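Local coordinates for protein bazooka, isoform C,LD29223p (Drosophila melanogaster, PDB 5OAK) that acts in cell polarity, its first PDZ domain, held here, binding the PDZ-binding motif of Par6, and as a whole protein probably binds acidic phospholipids, at residues L10-Y15 against A78-E83; P18-T22 against G41-E45; R48-D52 against V86-G91. All coordinates share one frame; numbering follows the deposited sequence.

Contact 1. Residues L10-Y15 against A78-E83; sequences LIINEY and ALESSE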
ATOM      1  N   LEU A  10      -4.873  -7.103   6.277  1.00 22.63           N
ATOM      2  CA  LEU A  10      -4.818  -6.234   7.450  1.00 21.48           C
ATOM      3  C   LEU A  10      -3.368  -6.111   7.865  1.00 21.26           C
ATOM      4  O   LEU A  10      -2.700  -7.142   8.093  1.00 23.59           O
ATOM      5  CB  LEU A  10      -5.633  -6.829   8.586  1.00 25.42           C
ATOM      6  CG  LEU A  10      -5.581  -6.073   9.899  1.00 28.30           C
ATOM      7  CD1 LEU A  10      -6.204  -4.689   9.785  1.00 31.01           C
ATOM      8  CD2 LEU A  10      -6.270  -6.860  10.974  1.00 34.14           C
ATOM      9  N   ILE A  11      -2.868  -4.884   7.923  1.00 20.19           N
ATOM     10  CA  ILE A  11      -1.511  -4.632   8.422  1.00 19.46           C
ATOM     11  C   ILE A  11      -1.636  -3.832   9.703  1.00 19.27           C
ATOM     12  O   ILE A  11      -2.248  -2.753   9.696  1.00 21.63           O
ATOM     13  CB  ILE A  11      -0.656  -3.823   7.399  1.00 20.62           C
ATOM     14  CG1 ILE A  11      -0.539  -4.585   6.108  1.00 28.16           C
ATOM     15  CG2 ILE A  11       0.750  -3.560   7.923  1.00 22.54           C
ATOM     16  CD1 ILE A  11       0.162  -3.706   5.073  1.00 32.74           C
ATOM     17  N   ILE A  12      -1.028  -4.285  10.791  1.00 19.21           N
ATOM     18  CA  ILE A  12      -1.073  -3.513  12.028  1.00 18.39           C
ATOM     19  C   ILE A  12      -0.053  -2.357  11.908  1.00 20.09           C
ATOM     20  O   ILE A  12       1.084  -2.572  11.478  1.00 21.12           O
ATOM     21  CB  ILE A  12      -0.750  -4.410  13.235  1.00 19.85           C
ATOM     22  CG1 ILE A  12      -1.720  -5.612  13.259  1.00 21.79           C
ATOM     23  CG2 ILE A  12      -0.805  -3.631  14.561  1.00 21.87           C
ATOM     24  CD1 ILE A  12      -3.192  -5.249  13.183  1.00 25.46           C
ATOM     25  N   ASN A  13      -0.451  -1.144  12.275  1.00 19.93           N
ATOM     26  CA  ASN A  13       0.433   0.006  12.132  1.00 20.57           C
ATOM     27  C   ASN A  13       1.202   0.214  13.427  1.00 23.34           C
ATOM     28  O   ASN A  13       0.660   0.064  14.483  1.00 37.83           O
ATOM     29  CB  ASN A  13      -0.385   1.250  11.778  1.00 21.96           C
ATOM     30  CG  ASN A  13       0.482   2.425  11.390  1.00 22.18           C
ATOM     31  OD1 ASN A  13       1.636   2.258  11.009  1.00 22.60           O
ATOM     32  ND2 ASN A  13      -0.073   3.618  11.476  1.00 22.39           N
ATOM     33  N   GLU A  14       2.478   0.393  13.327  1.00 20.16           N
ATOM     34  CA  GLU A  14       3.334   0.713  14.481  1.00 21.14           C
ATOM     35  C   GLU A  14       3.742   2.157  14.295  1.00 20.56           C
ATOM     36  O   GLU A  14       4.473   2.480  13.346  1.00 21.76           O
ATOM     37  CB  GLU A  14       4.534  -0.209  14.497  1.00 22.96           C
ATOM     38  CG  GLU A  14       5.460   0.098  15.661  1.00 23.79           C
ATOM     39  CD  GLU A  14       6.668  -0.829  15.686  1.00 23.95           C
ATOM     40  OE1 GLU A  14       6.598  -1.965  15.138  1.00 26.22           O
ATOM     41  OE2 GLU A  14       7.699  -0.385  16.224  1.00 25.62           O
ATOM     42  N   TYR A  15       3.276   3.025  15.168  1.00 19.28           N
ATOM     43  CA  TYR A  15       3.463   4.471  14.934  1.00 20.97           C
ATOM     44  C   TYR A  15       4.956   4.847  14.991  1.00 21.52           C
ATOM     45  O   TYR A  15       5.672   4.492  15.968  1.00 24.89           O
ATOM     46  CB  TYR A  15       2.686   5.275  15.969  1.00 22.46           C
ATOM     47  CG  TYR A  15       1.209   5.086  15.886  1.00 21.50           C
ATOM     48  CD1 TYR A  15       0.523   5.439  14.740  1.00 25.94           C
ATOM     49  CD2 TYR A  15       0.507   4.548  16.951  1.00 26.65           C
ATOM     50  CE1 TYR A  15      -0.842   5.299  14.699  1.00 29.99           C
ATOM     51  CE2 TYR A  15      -0.854   4.374  16.905  1.00 28.94           C
ATOM     52  CZ  TYR A  15      -1.519   4.744  15.773  1.00 31.57           C
ATOM     53  OH  TYR A  15      -2.892   4.619  15.737  1.00 36.57           O
ATOM     54  N   ALA A  78      -3.760   7.474   6.289  1.00 24.30           N
ATOM     55  CA  ALA A  78      -3.971   6.128   6.774  1.00 23.73           C
ATOM     56  C   ALA A  78      -2.943   5.780   7.835  1.00 24.10           C
ATOM     57  O   ALA A  78      -3.245   4.998   8.764  1.00 26.55           O
ATOM     58  CB  ALA A  78      -3.876   5.125   5.611  1.00 25.02           C
ATOM     59  N   LEU A  79      -1.719   6.316   7.697  1.00 24.16           N
ATOM     60  CA  LEU A  79      -0.653   5.998   8.657  1.00 24.88           C
ATOM     61  C   LEU A  79      -0.869   6.688   9.996  1.00 26.20           C
ATOM     62  O   LEU A  79      -0.116   6.410  10.957  1.00 28.42           O
ATOM     63  CB  LEU A  79       0.741   6.354   8.092  1.00 26.29           C
ATOM     64  CG  LEU A  79       1.160   5.383   6.967  1.00 25.44           C
ATOM     65  CD1 LEU A  79       2.346   5.942   6.214  1.00 27.67           C
ATOM     66  CD2 LEU A  79       1.428   3.948   7.479  1.00 27.59           C
ATOM     67  N   GLU A  80      -1.892   7.538  10.102  1.00 26.72           N
ATOM     68  CA  GLU A  80      -2.313   8.049  11.403  1.00 28.32           C
ATOM     69  C   GLU A  80      -3.205   7.077  12.134  1.00 27.81           C
ATOM     70  O   GLU A  80      -3.490   7.297  13.319  1.00 32.97           O
ATOM     71  CB  GLU A  80      -3.054   9.404  11.267  1.00 35.20           C
ATOM     72  CG  GLU A  80      -2.170  10.520  10.696  1.00 45.36           C
ATOM     73  CD  GLU A  80      -1.098  11.016  11.662  0.53 56.57           C
ATOM     74  OE1 GLU A  80      -1.238  10.822  12.895  0.70 59.12           O
ATOM     75  OE2 GLU A  80      -0.123  11.632  11.179  0.52 61.53           O
ATOM     76  N   SER A  81      -3.670   6.021  11.457  1.00 27.51           N
ATOM     77  CA  SER A  81      -4.609   5.104  12.108  1.00 27.04           C
ATOM     78  C   SER A  81      -3.908   3.840  12.630  1.00 24.66           C
ATOM     79  O   SER A  81      -2.735   3.571  12.317  1.00 24.72           O
ATOM     80  CB  SER A  81      -5.747   4.742  11.165  1.00 34.82           C
ATOM     81  OG  SER A  81      -5.266   3.851  10.195  1.00 34.77           O
ATOM     82  N   SER A  82      -4.609   3.083  13.465  1.00 22.59           N
ATOM     83  CA  SER A  82      -3.991   1.944  14.169  0.80 23.31           C
ATOM     84  C   SER A  82      -3.736   0.735  13.277  1.00 21.02           C
ATOM     85  O   SER A  82      -2.984  -0.158  13.634  1.00 22.28           O
ATOM     86  CB  SER A  82      -4.866   1.529  15.354  0.80 26.83           C
ATOM     87  OG  SER A  82      -6.098   1.034  14.868  0.80 28.67           O
ATOM     88  N   GLU A  83      -4.367   0.682  12.110  1.00 25.12           N
ATOM     89  CA  GLU A  83      -4.160  -0.413  11.191  1.00 25.00           C
ATOM     90  C   GLU A  83      -4.546   0.016   9.801  1.00 24.71           C
ATOM     91  O   GLU A  83      -5.279   0.975   9.611  1.00 28.45           O
ATOM     92  CB  GLU A  83      -4.959  -1.628  11.595  1.00 29.08           C
ATOM     93  CG  GLU A  83      -6.404  -1.354  11.562  1.00 34.02           C
ATOM     94  CD  GLU A  83      -7.209  -2.373  12.279  0.70 43.11           C
ATOM     95  OE1 GLU A  83      -8.358  -2.568  11.850  0.54 46.48           O
ATOM     96  OE2 GLU A  83      -6.688  -2.946  13.262  0.88 47.86           O
TER
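Ile12 and Glu83 face each other as an antiparallel, non-hydrogen-bonded pair, their CA atoms 4.5 Å apart. Ile12 ends strand 7-12 and Glu83 begins strand 83-89, neighbours in the curled sheet of the Bazooka PDZ1 domain. Just past the pair, Asn13 N donates to Ser82 O (3.0 Å), the one backbone bond between the segments. Segment 10-15 then turns into a loop, while 78-83 passes through a type I turn from Ala78 to Ser81 at the end of helix 68-78.

Asn13 does most of the side-chain work. Its CG lies anti to the backbone N (chi1 -170°), which carries the amide over to the turn. There ND2 donates twice. The bond to Ser81 O is nearly straight at 170° and meets that oxygen almost end-on. The bond from Asn13 ND2 to Leu79 O, 2.8 Å, is more bent at 132° and reaches its carbonyl from above the plane. Both oxygens lie in the amide plane, so the two bonds fix the rotation of the group. ND2 thus serves two carbonyls of the turn. Asn13 OD1 lies 3.9 Å from Leu79 CD2, and the two side chains cross at about a right angle.

On the face of the sheet that carries Ile12 and Glu83, the Glu83 chain runs extended beyond CG. Leu10 CD1 packs on it, 3.5 Å from Glu83 CD. Ile12 CD1 comes near OE2 of the same carboxylate.

The Tyr15 ring lies against the turn carbonyls. Leu79 O is at its edge, near the ring plane, and Ser81 O is met obliquely, 3.5 Å from Tyr15 CE1. Tyr15 OH ends 3.3 Å from Ser82 CA; Ser82 N is also close, but its angle is too poor for a hydrogen bond.

Contact 2. Residues P18-T22 against G41-E45; sequences PLGLT and GSRAE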
ATOM      1  N   PRO A  18       8.739   1.850  10.303  1.00 28.28           N
ATOM      2  CA  PRO A  18       8.359   1.371   8.970  1.00 29.86           C
ATOM      3  C   PRO A  18       7.578   0.059   9.053  1.00 27.70           C
ATOM      4  O   PRO A  18       7.818  -0.772   9.955  1.00 30.48           O
ATOM      5  CB  PRO A  18       9.696   1.137   8.263  1.00 35.60           C
ATOM      6  CG  PRO A  18      10.752   1.298   9.345  1.00 39.66           C
ATOM      7  CD  PRO A  18      10.186   2.008  10.479  1.00 36.16           C
ATOM      8  N   LEU A  19       6.635  -0.121   8.141  1.00 27.28           N
ATOM      9  CA  LEU A  19       5.862  -1.359   8.057  1.00 24.18           C
ATOM     10  C   LEU A  19       6.526  -2.414   7.203  1.00 23.72           C
ATOM     11  O   LEU A  19       6.169  -3.601   7.266  1.00 24.01           O
ATOM     12  CB  LEU A  19       4.451  -1.054   7.546  1.00 26.26           C
ATOM     13  CG  LEU A  19       3.763  -0.047   8.466  1.00 29.29           C
ATOM     14  CD1 LEU A  19       2.367   0.223   8.003  1.00 32.17           C
ATOM     15  CD2 LEU A  19       3.733  -0.525   9.956  1.00 30.40           C
ATOM     16  N   GLY A  20       7.515  -2.007   6.430  1.00 24.73           N
ATOM     17  CA  GLY A  20       8.301  -2.974   5.674  1.00 25.36           C
ATOM     18  C   GLY A  20       7.915  -3.146   4.218  1.00 25.11           C
ATOM     19  O   GLY A  20       8.150  -4.189   3.640  1.00 29.55           O
ATOM     20  N   LEU A  21       7.352  -2.118   3.598  1.00 23.86           N
ATOM     21  CA  LEU A  21       6.782  -2.106   2.227  0.68 23.29           C
ATOM     22  C   LEU A  21       7.581  -1.152   1.340  1.00 20.92           C
ATOM     23  O   LEU A  21       7.709   0.021   1.755  1.00 24.82           O
ATOM     24  CB  LEU A  21       5.294  -1.608   2.259  0.68 25.12           C
ATOM     25  CG  LEU A  21       4.488  -1.617   0.981  0.68 29.82           C
ATOM     26  CD1 LEU A  21       4.455  -3.044   0.569  0.68 33.91           C
ATOM     27  CD2 LEU A  21       3.088  -1.091   1.210  0.68 28.54           C
ATOM     28  N   THR A  22       7.972  -1.553   0.144  1.00 22.40           N
ATOM     29  CA  THR A  22       8.402  -0.624  -0.871  0.84 22.62           C
ATOM     30  C   THR A  22       7.387  -0.733  -2.011  1.00 22.66           C
ATOM     31  O   THR A  22       7.103  -1.831  -2.437  1.00 24.26           O
ATOM     32  CB  THR A  22       9.792  -0.989  -1.389  0.84 27.89           C
ATOM     33  OG1 THR A  22      10.715  -0.930  -0.303  0.84 32.01           O
ATOM     34  CG2 THR A  22      10.247  -0.017  -2.472  0.84 28.00           C
ATOM     35  N   GLY A  41       9.856 -10.619   8.042  1.00 29.42           N
ATOM     36  CA  GLY A  41       9.539 -10.464   9.441  1.00 29.15           C
ATOM     37  C   GLY A  41       8.770  -9.210   9.779  1.00 27.60           C
ATOM     38  O   GLY A  41       8.439  -8.962  10.934  1.00 30.05           O
ATOM     39  N   SER A  42       8.460  -8.407   8.766  1.00 25.70           N
ATOM     40  CA  SER A  42       7.839  -7.100   8.990  1.00 24.12           C
ATOM     41  C   SER A  42       6.346  -7.181   9.184  1.00 23.96           C
ATOM     42  O   SER A  42       5.724  -8.205   8.934  1.00 23.94           O
ATOM     43  CB  SER A  42       8.104  -6.168   7.803  1.00 24.08           C
ATOM     44  OG  SER A  42       7.461  -6.648   6.596  1.00 24.24           O
ATOM     45  N   ARG A  43       5.761  -6.062   9.564  1.00 21.77           N
ATOM     46  CA  ARG A  43       4.299  -6.012   9.731  1.00 22.13           C
ATOM     47  C   ARG A  43       3.606  -6.178   8.423  1.00 20.33           C
ATOM     48  O   ARG A  43       2.545  -6.796   8.374  1.00 20.21           O
ATOM     49  CB  ARG A  43       3.902  -4.757  10.438  1.00 21.85           C
ATOM     50  CG  ARG A  43       4.570  -4.744  11.870  1.00 23.39           C
ATOM     51  CD  ARG A  43       3.836  -3.797  12.743  1.00 23.28           C
ATOM     52  NE  ARG A  43       4.501  -3.599  14.035  1.00 20.94           N
ATOM     53  CZ  ARG A  43       4.258  -4.339  15.111  1.00 18.30           C
ATOM     54  NH1 ARG A  43       3.305  -5.267  15.093  1.00 19.07           N
ATOM     55  NH2 ARG A  43       4.913  -4.098  16.235  1.00 21.19           N
ATOM     56  N   ALA A  44       4.183  -5.659   7.342  1.00 20.62           N
ATOM     57  CA  ALA A  44       3.581  -5.873   6.022  1.00 19.90           C
ATOM     58  C   ALA A  44       3.640  -7.362   5.658  1.00 21.68           C
ATOM     59  O   ALA A  44       2.675  -7.902   5.113  1.00 21.93           O
ATOM     60  CB  ALA A  44       4.332  -5.033   4.954  1.00 22.39           C
ATOM     61  N   GLU A  45       4.777  -8.038   5.945  1.00 21.94           N
ATOM     62  CA  GLU A  45       4.872  -9.463   5.635  1.00 22.80           C
ATOM     63  C   GLU A  45       3.848 -10.265   6.452  1.00 23.39           C
ATOM     64  O   GLU A  45       3.184 -11.188   5.911  1.00 24.37           O
ATOM     65  CB  GLU A  45       6.296  -9.992   5.869  1.00 24.09           C
ATOM     66  CG  GLU A  45       6.503 -11.381   5.274  1.00 29.48           C
ATOM     67  CD  GLU A  45       7.887 -11.966   5.559  1.00 34.00           C
ATOM     68  OE1 GLU A  45       8.144 -12.273   6.722  1.00 40.37           O
ATOM     69  OE2 GLU A  45       8.706 -12.103   4.621  0.61 37.42           O
TER
HETATM   70  O   HOH W   1       7.698  -3.926  10.292  1.00 26.95           O
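Ser42 and Ala44 both direct their CB atoms at the loop carrying Leu19 and Gly20. Both touch Leu19 O, which is 3.3 Å from Ser42 CB and from Ala44 CB. Ala44 N donates to Leu19 O at 2.9 Å, the hydrogen bond that joins the segments. The N-H...O angle is 157°, and the donor is tilted 19° from the carbonyl plane.

Gly20 has positive phi, and without a side chain its CA can lie close against Ser42 CB (3.8 Å). Ser42 is the N-cap of helix 43-46. Its OG sits between the backbone N and the carbonyl carbon (chi1 65°), where Ser42 OG accepts from Glu45 N at 3.1 Å. OG also hydrogen-bonds to Glu39 O. Glu45 turns back over the start of the helix, and its OE1 takes Gly41 N from above the carboxylate plane.

Arg43 starts toward Leu19, but its extended chain then leads off to a salt bridge with Glu14. Arg43 N donates to water 1 at 3.0 Å, and the same water probably donates to Pro18 O (3.2 Å). Deeper in, Ala44 CB packs loosely on Leu21 CB, 4.5 Å apart.

Leu21 also packs on Leu117 of a neighbouring subunit, and Thr22 pairs with a strand of that subunit. Leu117 ends the Par6-derived tail of the engineered fusion, so the domain holds the tail of another copy. The loop 18-22, with its Pro-Leu-Gly-Leu sequence, corresponds to the carboxylate-binding loop by which PDZ domains take up a C-terminal ligand.

Contact 3. Residues R48-D52 against V86-G91; sequences RLRRD and VRVLRG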
ATOM      1  N   ARG A  48       0.516 -10.423   5.085  1.00 23.26           N
ATOM      2  CA  ARG A  48       0.451 -11.233   3.855  0.65 22.74           C
ATOM      3  C   ARG A  48       0.577 -10.426   2.571  1.00 24.14           C
ATOM      4  O   ARG A  48       0.196 -10.888   1.512  1.00 26.66           O
ATOM      5  CB  ARG A  48      -0.820 -12.106   3.809  0.65 26.02           C
ATOM      6  CG  ARG A  48      -1.016 -12.924   5.096  0.65 29.37           C
ATOM      7  CD  ARG A  48      -2.071 -14.049   4.883  0.65 42.36           C
ATOM      8  NE  ARG A  48      -1.972 -14.643   3.538  0.65 58.38           N
ATOM      9  CZ  ARG A  48      -1.310 -15.754   3.231  0.65 69.70           C
ATOM     10  NH1 ARG A  48      -1.290 -16.162   1.974  0.65 72.05           N
ATOM     11  NH2 ARG A  48      -0.686 -16.460   4.173  0.65 73.60           N
ATOM     12  N   LEU A  49       1.157  -9.238   2.663  1.00 23.58           N
ATOM     13  CA  LEU A  49       1.554  -8.490   1.471  1.00 22.95           C
ATOM     14  C   LEU A  49       2.718  -9.216   0.788  1.00 22.90           C
ATOM     15  O   LEU A  49       3.632  -9.738   1.463  1.00 24.77           O
ATOM     16  CB  LEU A  49       1.988  -7.068   1.846  1.00 24.08           C
ATOM     17  CG  LEU A  49       0.913  -6.010   1.911  1.00 30.35           C
ATOM     18  CD1 LEU A  49       1.575  -4.729   2.338  1.00 38.48           C
ATOM     19  CD2 LEU A  49       0.221  -5.728   0.571  1.00 28.15           C
ATOM     20  N   ARG A  50       2.715  -9.234  -0.536  1.00 23.37           N
ATOM     21  CA  ARG A  50       3.757  -9.888  -1.335  1.00 24.51           C
ATOM     22  C   ARG A  50       4.191  -9.038  -2.509  1.00 24.88           C
ATOM     23  O   ARG A  50       3.409  -8.232  -3.028  1.00 25.90           O
ATOM     24  CB  ARG A  50       3.264 -11.223  -1.848  1.00 27.24           C
ATOM     25  CG  ARG A  50       3.007 -12.181  -0.712  1.00 32.09           C
ATOM     26  CD  ARG A  50       3.047 -13.579  -1.153  1.00 42.06           C
ATOM     27  NE  ARG A  50       1.819 -13.919  -1.835  1.00 45.24           N
ATOM     28  CZ  ARG A  50       0.717 -14.353  -1.235  1.00 46.59           C
ATOM     29  NH1 ARG A  50       0.675 -14.482   0.089  1.00 48.80           N
ATOM     30  NH2 ARG A  50      -0.341 -14.666  -1.976  1.00 44.63           N
ATOM     31  N   ARG A  51       5.444  -9.226  -2.925  1.00 25.02           N
ATOM     32  CA  ARG A  51       5.943  -8.623  -4.150  1.00 27.19           C
ATOM     33  C   ARG A  51       4.958  -8.868  -5.314  1.00 26.51           C
ATOM     34  O   ARG A  51       4.391  -9.967  -5.446  1.00 27.83           O
ATOM     35  CB  ARG A  51       7.328  -9.171  -4.479  1.00 31.67           C
ATOM     36  CG  ARG A  51       7.883  -8.633  -5.793  1.00 35.20           C
ATOM     37  CD  ARG A  51       9.327  -9.061  -6.038  1.00 41.77           C
ATOM     38  NE  ARG A  51       9.734  -8.797  -7.424  1.00 50.50           N
ATOM     39  CZ  ARG A  51      10.148  -7.619  -7.916  1.00 58.66           C
ATOM     40  NH1 ARG A  51      10.226  -6.525  -7.143  1.00 57.48           N
ATOM     41  NH2 ARG A  51      10.499  -7.542  -9.202  1.00 63.42           N
ATOM     42  N   ASP A  52       4.777  -7.839  -6.139  1.00 24.98           N
ATOM     43  CA  ASP A  52       3.860  -7.839  -7.295  1.00 25.18           C
ATOM     44  C   ASP A  52       2.353  -7.771  -6.933  1.00 23.21           C
ATOM     45  O   ASP A  52       1.521  -7.732  -7.843  1.00 27.49           O
ATOM     46  CB  ASP A  52       4.137  -9.040  -8.227  1.00 29.86           C
ATOM     47  CG  ASP A  52       5.505  -8.963  -8.892  0.88 34.44           C
ATOM     48  OD1 ASP A  52       5.932  -7.852  -9.263  0.70 36.07           O
ATOM     49  OD2 ASP A  52       6.158 -10.026  -9.032  0.56 39.39           O
ATOM     50  N   VAL A  86      -5.980  -3.158   3.492  1.00 20.12           N
ATOM     51  CA  VAL A  86      -5.409  -2.943   2.160  1.00 20.23           C
ATOM     52  C   VAL A  86      -5.977  -3.947   1.201  1.00 21.16           C
ATOM     53  O   VAL A  86      -5.874  -5.160   1.439  1.00 23.37           O
ATOM     54  CB  VAL A  86      -3.866  -3.111   2.264  1.00 22.94           C
ATOM     55  CG1 VAL A  86      -3.182  -2.828   0.941  1.00 25.65           C
ATOM     56  CG2 VAL A  86      -3.313  -2.180   3.349  1.00 25.20           C
ATOM     57  N   ARG A  87      -6.604  -3.493   0.130  1.00 19.04           N
ATOM     58  CA  ARG A  87      -7.169  -4.439  -0.826  1.00 18.50           C
ATOM     59  C   ARG A  87      -6.202  -4.627  -1.974  1.00 19.51           C
ATOM     60  O   ARG A  87      -5.747  -3.619  -2.558  1.00 21.36           O
ATOM     61  CB  ARG A  87      -8.528  -3.932  -1.359  1.00 19.49           C
ATOM     62  CG  ARG A  87      -9.162  -4.953  -2.274  1.00 21.76           C
ATOM     63  CD  ARG A  87     -10.672  -4.619  -2.502  1.00 24.01           C
ATOM     64  NE  ARG A  87     -10.864  -3.306  -3.098  1.00 24.76           N
ATOM     65  CZ  ARG A  87     -10.849  -3.020  -4.403  1.00 27.32           C
ATOM     66  NH1 ARG A  87     -10.623  -3.988  -5.298  1.00 27.62           N
ATOM     67  NH2 ARG A  87     -11.031  -1.730  -4.807  1.00 29.36           N
ATOM     68  N   VAL A  88      -5.829  -5.885  -2.264  1.00 19.50           N
ATOM     69  CA  VAL A  88      -4.831  -6.136  -3.295  1.00 20.95           C
ATOM     70  C   VAL A  88      -5.330  -7.117  -4.382  1.00 20.45           C
ATOM     71  O   VAL A  88      -6.154  -7.981  -4.108  1.00 23.60           O
ATOM     72  CB  VAL A  88      -3.480  -6.693  -2.707  1.00 21.85           C
ATOM     73  CG1 VAL A  88      -2.919  -5.742  -1.655  1.00 22.03           C
ATOM     74  CG2 VAL A  88      -3.654  -8.087  -2.123  1.00 24.20           C
ATOM     75  N   LEU A  89      -4.774  -6.980  -5.584  1.00 21.23           N
ATOM     76  CA  LEU A  89      -4.794  -8.057  -6.573  1.00 23.06           C
ATOM     77  C   LEU A  89      -3.442  -8.718  -6.560  1.00 25.59           C
ATOM     78  O   LEU A  89      -2.422  -8.020  -6.675  1.00 25.51           O
ATOM     79  CB  LEU A  89      -5.064  -7.509  -7.975  1.00 28.21           C
ATOM     80  CG  LEU A  89      -6.475  -7.132  -8.317  1.00 32.76           C
ATOM     81  CD1 LEU A  89      -6.554  -6.575  -9.761  1.00 35.41           C
ATOM     82  CD2 LEU A  89      -7.394  -8.360  -8.144  1.00 35.38           C
ATOM     83  N   ARG A  90      -3.406 -10.039  -6.472  1.00 26.23           N
ATOM     84  CA  ARG A  90      -2.122 -10.741  -6.426  1.00 28.33           C
ATOM     85  C   ARG A  90      -1.468 -10.736  -7.810  1.00 30.79           C
ATOM     86  O   ARG A  90      -2.174 -10.735  -8.803  1.00 34.89           O
ATOM     87  CB  ARG A  90      -2.336 -12.173  -5.965  1.00 32.10           C
ATOM     88  CG  ARG A  90      -2.920 -12.291  -4.567  1.00 31.84           C
ATOM     89  CD  ARG A  90      -2.013 -11.684  -3.548  1.00 30.74           C
ATOM     90  NE  ARG A  90      -2.400 -12.098  -2.196  1.00 30.58           N
ATOM     91  CZ  ARG A  90      -1.718 -11.755  -1.117  1.00 27.56           C
ATOM     92  NH1 ARG A  90      -0.672 -10.946  -1.272  1.00 29.13           N
ATOM     93  NH2 ARG A  90      -2.084 -12.181   0.104  1.00 30.38           N
ATOM     94  N   GLY A  91      -0.131 -10.766  -7.863  1.00 32.99           N
ATOM     95  CA  GLY A  91       0.606 -10.755  -9.120  1.00 37.17           C
ATOM     96  C   GLY A  91       0.537 -12.043  -9.912  1.00 43.79           C
ATOM     97  O   GLY A  91      -0.011 -13.032  -9.431  1.00 46.98           O
TER
HETATM   98  O   HOH W   2       1.578 -10.821  -5.415  1.00 31.65           O
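Arg90 reaches from just past the end of strand 83-89 to the carbonyl of Arg48, across the side chain of Arg50. The chain bends at the CB-CG bond (chi2 -61°), which swings it back toward the loop 48-52. Arg90 CD is the first atom to meet that loop, 3.8 Å from Arg50 NH2. Arg90 NE comes next, 3.3 Å from Arg50 NH2; both are donors, and no bond forms between them. At CZ the guanidinium of Arg50 lies flat over one face of the Arg90 guanidinium, with centres 3.6 Å apart and planes at 17°. Val88 CG2 sits over the opposite face. The tip grips Arg48 O end-on with two nitrogens, Arg90 NH1 at 2.9 Å and Arg90 NH2 at 3.0 Å. The oxygen lies in the guanidinium plane, so this grip and the stack together set the rotation of the group. NH1 also forms a salt bridge with Asp53 OD1. That carboxylate probably eases the stacking of two positive groups.

Further in, Leu49 CD2 packs on Val88 CG1 at 3.8 Å, and it reaches Val86 more loosely. Ile11 and Leu9 of strand 7-12 touch the same leucine. At the far end the backbones draw together at Asp52 and Gly91. Nearby, water 2 links Gly91 N (3.0 Å) to Arg51 O (2.9 Å).

Arg48 has positive phi and closes helix 43-46 with a Schellman motif. The contact therefore joins the C-terminal end of the short PDZ helix, and the loop that follows it, to the last strand of the PDZ1 sheet. Inside, Leu49 contributes to the hydrophobic core of the PDZ fold.

Overall arrangement
From the N terminus, strand 7-12 and the loop after it enter contact 1, which is completed only when the chain leaves helix 68-78. Contact 2 is nested inside that long loop. It closes a shorter one, bringing the start of helix 43-46 back to the loop before strand 21-25. Contact 3 opens just after contact 2 closes, and its second segment follows 78-83, so contacts 1 and 3 cross. Direct touches join all three. Glu14 forms a salt bridge with Arg43 between contacts 1 and 2, and Leu49 of contact 3 packs on Ile11 and Leu21. Together they tie both helices to the curled sheet of one PDZ domain.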